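Local coordinates for protein dehydratase, IlvD/Edd family (Caulobacter crescentus, PDB 5OYN) that dehydrates D-xylonate to 2-dehydro-3-deoxy-D-arabinonate in D-xylose breakdown, and D-gluconate with similar efficiency, using a [2Fe-2S] cluster and magnesium, at residues A60-D65 / F94-I99; P154-S159 / L228-C233. All coordinates share one frame; numbering follows the deposited sequence.

Interaction 1 of 2, residues A60-D65 / F94-I99; sequences AQTGSD and FPVHPI
Gln61 N gives its hydrogen to Phe94 O at 2.7 Å, almost along the C=O axis, at 164°. The return bond from Val96 N to Gln61 O is weak at 3.5 Å. These are the last parallel pairings between strands 56-61 and 90-95, joined by helix 73-87 as a beta-alpha-beta unit. The Gln61 side chain, bent at chi2 (62°), reaches forward and OE1 accepts from Gly63 N at 3.0 Å, the donor lying above the carbonyl plane; NE2 hydrogen-bonds to Glu93 OE1 and His73 O. On the other sheet face, the Phe94 ring lays one face against Ala60 CA, 4.2 Å from the centroid, with Ala60 CB 3.9 Å from Phe94 CZ. An alanine at Phe94 would remove the ring, its cover over Ala60 CA and its packing on Leu119 and Thr122 of helix 109-125 and Ile66 of the second subunit, and would probably loosen the strand edge. Thr62 CG2 and Val96 CG2 run side by side, 3.6 Å apart, while Thr62 OG1 is hydrogen-bonded to Thr134 OG1. Backbone bonding thus gives way to methyl packing as the chains leave the sheet, with the Thr62 side chain about 10 Å from the iron-sulfur cluster.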
loop_
_atom_site.group_PDB
_atom_site.type_symbol
_atom_site.label_atom_id
_atom_site.label_comp_id
_atom_site.label_asym_id
_atom_site.label_seq_id
_atom_site.Cartn_x
_atom_site.Cartn_y
_atom_site.Cartn_z
ATOM N N ALA A 60 -14.338 -4.753 8.784
ATOM C CA ALA A 60 -14.149 -3.735 9.820
ATOM C C ALA A 60 -12.681 -3.747 10.230
ATOM O O ALA A 60 -12.244 -4.596 11.015
ATOM C CB ALA A 60 -15.079 -3.959 11.002
ATOM N N GLN A 61 -11.923 -2.798 9.671
ATOM C CA GLN A 61 -10.482 -2.706 9.865
ATOM C C GLN A 61 -10.160 -2.118 11.227
ATOM O O GLN A 61 -10.635 -1.034 11.576
ATOM C CB GLN A 61 -9.862 -1.835 8.778
ATOM C CG GLN A 61 -8.372 -1.648 8.940
ATOM C CD GLN A 61 -7.621 -2.960 8.848
ATOM O OE1 GLN A 61 -7.460 -3.658 9.846
ATOM N NE2 GLN A 61 -7.173 -3.313 7.641
ATOM N N THR A 62 -9.326 -2.815 11.987
ATOM C CA THR A 62 -8.921 -2.315 13.288
ATOM C C THR A 62 -7.450 -1.950 13.363
ATOM O O THR A 62 -7.043 -1.281 14.321
ATOM C CB THR A 62 -9.250 -3.342 14.377
ATOM O OG1 THR A 62 -8.622 -4.598 14.067
ATOM C CG2 THR A 62 -10.776 -3.505 14.501
ATOM N N GLY A 63 -6.654 -2.345 12.372
ATOM C CA GLY A 63 -5.235 -2.056 12.405
ATOM C C GLY A 63 -4.957 -0.630 11.981
ATOM O O GLY A 63 -5.637 -0.075 11.121
ATOM N N SER A 64 -3.947 -0.033 12.618
ATOM C CA SER A 64 -3.405 1.265 12.225
ATOM C C SER A 64 -2.102 1.485 12.981
ATOM O O SER A 64 -1.739 0.707 13.870
ATOM C CB SER A 64 -4.378 2.404 12.505
ATOM O OG SER A 64 -4.358 2.707 13.883
ATOM N N ASP A 65 -1.404 2.571 12.611
ATOM C CA ASP A 65 -0.183 2.971 13.309
ATOM C C ASP A 65 -0.415 3.142 14.807
ATOM O O ASP A 65 0.487 2.876 15.603
ATOM C CB ASP A 65 0.366 4.280 12.728
ATOM C CG ASP A 65 0.909 4.128 11.308
ATOM O OD1 ASP A 65 1.115 2.979 10.848
ATOM O OD2 ASP A 65 1.138 5.172 10.648
ATOM N N PHE A 94 -13.467 -0.690 5.874
ATOM C CA PHE A 94 -13.800 0.553 6.546
ATOM C C PHE A 94 -13.295 0.459 7.967
ATOM O O PHE A 94 -13.050 -0.645 8.464
ATOM C CB PHE A 94 -15.315 0.819 6.519
ATOM C CG PHE A 94 -16.125 -0.217 7.247
ATOM C CD1 PHE A 94 -16.381 -0.094 8.607
ATOM C CD2 PHE A 94 -16.631 -1.318 6.571
ATOM C CE1 PHE A 94 -17.119 -1.053 9.274
ATOM C CE2 PHE A 94 -17.373 -2.281 7.239
ATOM C CZ PHE A 94 -17.615 -2.145 8.586
ATOM N N PRO A 95 -13.103 1.588 8.636
ATOM C CA PRO A 95 -12.477 1.552 9.958
ATOM C C PRO A 95 -13.473 1.662 11.095
ATOM O O PRO A 95 -14.661 1.939 10.876
ATOM C CB PRO A 95 -11.554 2.770 9.920
ATOM C CG PRO A 95 -12.294 3.756 9.064
ATOM C CD PRO A 95 -13.169 2.965 8.107
ATOM N N VAL A 96 -12.979 1.447 12.313
ATOM C CA VAL A 96 -13.725 1.658 13.538
ATOM C C VAL A 96 -12.888 2.533 14.463
ATOM O O VAL A 96 -11.740 2.856 14.174
ATOM C CB VAL A 96 -14.107 0.331 14.232
ATOM C CG1 VAL A 96 -15.156 -0.391 13.420
ATOM C CG2 VAL A 96 -12.882 -0.546 14.419
ATOM N N HIS A 97 -13.486 2.920 15.576
ATOM C CA HIS A 97 -12.754 3.644 16.598
ATOM C C HIS A 97 -11.526 2.828 17.003
ATOM O O HIS A 97 -11.643 1.616 17.234
ATOM C CB HIS A 97 -13.677 3.904 17.786
ATOM C CG HIS A 97 -13.036 4.670 18.896
ATOM N ND1 HIS A 97 -12.614 5.973 18.752
ATOM C CD2 HIS A 97 -12.736 4.311 20.167
ATOM C CE1 HIS A 97 -12.084 6.387 19.890
ATOM N NE2 HIS A 97 -12.144 5.397 20.763
ATOM N N PRO A 98 -10.336 3.425 17.035
ATOM C CA PRO A 98 -9.130 2.656 17.360
ATOM C C PRO A 98 -9.022 2.377 18.842
ATOM O O PRO A 98 -9.491 3.147 19.682
ATOM C CB PRO A 98 -7.993 3.578 16.901
ATOM C CG PRO A 98 -8.546 4.936 17.048
ATOM C CD PRO A 98 -10.002 4.800 16.629
ATOM N N ILE A 99 -8.390 1.250 19.159
ATOM C CA ILE A 99 -8.212 0.820 20.544
ATOM C C ILE A 99 -6.838 0.174 20.687
ATOM O O ILE A 99 -6.550 -0.841 20.041
ATOM C CB ILE A 99 -9.296 -0.165 21.008
ATOM C CG1 ILE A 99 -10.711 0.363 20.692
ATOM C CG2 ILE A 99 -9.092 -0.476 22.489
ATOM C CD1 ILE A 99 -11.850 -0.457 21.314
#

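Interaction 2 of 2, residues P154-S159 / L228-C233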
loop_
_atom_site.group_PDB
_atom_site.type_symbol
_atom_site.label_atom_id
_atom_site.label_comp_id
_atom_site.label_asym_id
_atom_site.label_seq_id
_atom_site.Cartn_x
_atom_site.Cartn_y
_atom_site.Cartn_z
ATOM N N PRO A 154 -24.932 -11.472 8.890
ATOM C CA PRO A 154 -23.928 -12.544 8.997
ATOM C C PRO A 154 -22.525 -11.978 9.192
ATOM O O PRO A 154 -22.094 -11.068 8.480
ATOM C CB PRO A 154 -24.064 -13.298 7.671
ATOM C CG PRO A 154 -25.403 -12.915 7.128
ATOM C CD PRO A 154 -25.712 -11.555 7.645
ATOM N N ALA A 155 -21.825 -12.513 10.195
ATOM C CA ALA A 155 -20.545 -11.998 10.655
ATOM C C ALA A 155 -19.560 -13.144 10.816
ATOM O O ALA A 155 -19.944 -14.311 10.882
ATOM C CB ALA A 155 -20.688 -11.261 11.984
ATOM N N ILE A 156 -18.277 -12.800 10.885
ATOM C CA ILE A 156 -17.234 -13.791 11.135
ATOM C C ILE A 156 -16.013 -13.042 11.644
ATOM O O ILE A 156 -15.712 -11.936 11.182
ATOM C CB ILE A 156 -16.950 -14.626 9.861
ATOM C CG1 ILE A 156 -16.118 -15.860 10.160
ATOM C CG2 ILE A 156 -16.326 -13.774 8.741
ATOM C CD1 ILE A 156 -15.832 -16.669 8.880
ATOM N N VAL A 157 -15.342 -13.622 12.648
ATOM C CA VAL A 157 -14.181 -12.977 13.249
ATOM C C VAL A 157 -12.927 -13.470 12.553
ATOM O O VAL A 157 -12.786 -14.667 12.265
ATOM C CB VAL A 157 -14.102 -13.246 14.760
ATOM C CG1 VAL A 157 -12.684 -12.988 15.271
ATOM C CG2 VAL A 157 -15.113 -12.388 15.521
ATOM N N LEU A 158 -12.018 -12.537 12.265
ATOM C CA LEU A 158 -10.671 -12.861 11.819
ATOM C C LEU A 158 -9.705 -12.314 12.851
ATOM O O LEU A 158 -9.677 -11.103 13.094
ATOM C CB LEU A 158 -10.372 -12.283 10.434
ATOM C CG LEU A 158 -8.948 -12.581 9.943
ATOM C CD1 LEU A 158 -8.666 -14.090 9.873
ATOM C CD2 LEU A 158 -8.734 -11.945 8.613
ATOM N N SER A 159 -8.927 -13.198 13.459
ATOM C CA SER A 159 -7.974 -12.805 14.488
ATOM C C SER A 159 -6.667 -12.371 13.843
ATOM O O SER A 159 -6.254 -12.930 12.826
ATOM C CB SER A 159 -7.702 -13.958 15.456
ATOM O OG SER A 159 -8.906 -14.491 15.979
ATOM N N LEU A 228 -17.584 -18.478 16.139
ATOM C CA LEU A 228 -17.652 -17.262 15.341
ATOM C C LEU A 228 -16.462 -17.078 14.398
ATOM O O LEU A 228 -16.464 -16.139 13.598
ATOM C CB LEU A 228 -17.768 -16.049 16.271
ATOM C CG LEU A 228 -19.214 -15.677 16.614
ATOM C CD1 LEU A 228 -19.295 -14.469 17.548
ATOM C CD2 LEU A 228 -19.979 -15.418 15.332
ATOM N N SER A 229 -15.454 -17.943 14.468
ATOM C CA SER A 229 -14.334 -17.892 13.545
ATOM C C SER A 229 -14.007 -19.310 13.113
ATOM O O SER A 229 -14.459 -20.278 13.730
ATOM C CB SER A 229 -13.112 -17.232 14.180
ATOM O OG SER A 229 -12.615 -18.048 15.210
ATOM N N LEU A 230 -13.231 -19.429 12.035
ATOM C CA LEU A 230 -12.908 -20.743 11.497
ATOM C C LEU A 230 -12.014 -21.512 12.460
ATOM O O LEU A 230 -11.336 -20.943 13.318
ATOM C CB LEU A 230 -12.231 -20.623 10.133
ATOM C CG LEU A 230 -13.058 -20.015 8.988
ATOM C CD1 LEU A 230 -12.262 -20.012 7.707
ATOM C CD2 LEU A 230 -14.408 -20.735 8.788
ATOM N N THR A 231 -12.032 -22.829 12.331
ATOM C CA THR A 231 -11.284 -23.657 13.264
ATOM C C THR A 231 -9.799 -23.375 13.107
ATOM O O THR A 231 -9.273 -23.360 11.988
ATOM C CB THR A 231 -11.575 -25.145 13.031
ATOM O OG1 THR A 231 -12.986 -25.353 12.914
ATOM C CG2 THR A 231 -11.069 -25.963 14.174
ATOM N N GLY A 232 -9.128 -23.142 14.234
ATOM C CA GLY A 232 -7.710 -22.875 14.256
ATOM C C GLY A 232 -7.343 -21.420 14.110
ATOM O O GLY A 232 -6.155 -21.093 14.164
ATOM N N CYS A 233 -8.331 -20.538 13.968
ATOM C CA CYS A 233 -8.071 -19.134 13.683
ATOM C C CYS A 233 -7.386 -18.415 14.848
ATOM O O CYS A 233 -6.485 -17.594 14.634
ATOM C CB CYS A 233 -9.385 -18.447 13.337
ATOM S SG CYS A 233 -9.227 -16.763 12.776
HETATM O O HOH W 1 -12.111 -16.854 11.032
HETATM O O HOH W 2 -10.508 -16.397 16.706
#
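Strand 155-159 is the outermost strand, within this chain, of the four-stranded parallel sheet in the N-terminal family region, and the loop between helices 215-225 and 241-259 runs along the flank that strand 130-135 leaves uncovered. Val157 N donates to Leu228 O at 2.9 Å and 172°, coming in from above the carbonyl plane. Water 1 donates to Val157 O at 2.6 Å and accepts from Leu230 N, bridging the two backbones; Ser229 CB also lies close to that oxygen. The type II turn from Leu230 to Cys233, closed by Cys233 N to Leu230 O and with Gly232 at its positive-phi position, swings the chain back toward the strand. Cys233 SG, anti to its own backbone N (chi1 -173°), then meets Ser159 N in a weak but straight hydrogen bond of 3.6 Å, and Leu158 CD1 lies 4.0 Å from the same sulfur. Ser159 OG receives a hydrogen from water 2 at 2.6 Å, and that water also bonds to Ser229 OG; the Ser159 hydroxyl is also hydrogen-bonded to Asn220 OD1. The extended Ile156 side chain brings CG1 to 3.5 Å from Leu228 O and ends with CD1 4.3 Å from Leu230 CD2; it also packs against Thr250 and Ile254 of helix 241-259. Three backbone groups facing the loop thus find three kinds of partner: a carbonyl for Val157 N, a water for Val157 O and, weakly, the Cys233 sulfur for Ser159 N, so an irregular loop can line a buried strand without continuing the sheet.

From the N terminus, strand 56-61 leads into helix 73-87 and returns through strand 90-95, so interaction 1 closes a short loop with 28 residues between its segments. The chain then runs through helix 109-125, strand 130-135 and helix 141-151 before strand 155-159 opens interaction 2, which closes a longer loop, 68 residues between its segments, when the chain comes back after helix 215-225. The two lie in series, neither nesting nor crossing. Both reach the same parallel sheet: interaction 1 joins one outer strand to its neighbour, interaction 2 packs a loop on the other outer strand, and strand 130-135 lies between. Their centres are 17 Å apart.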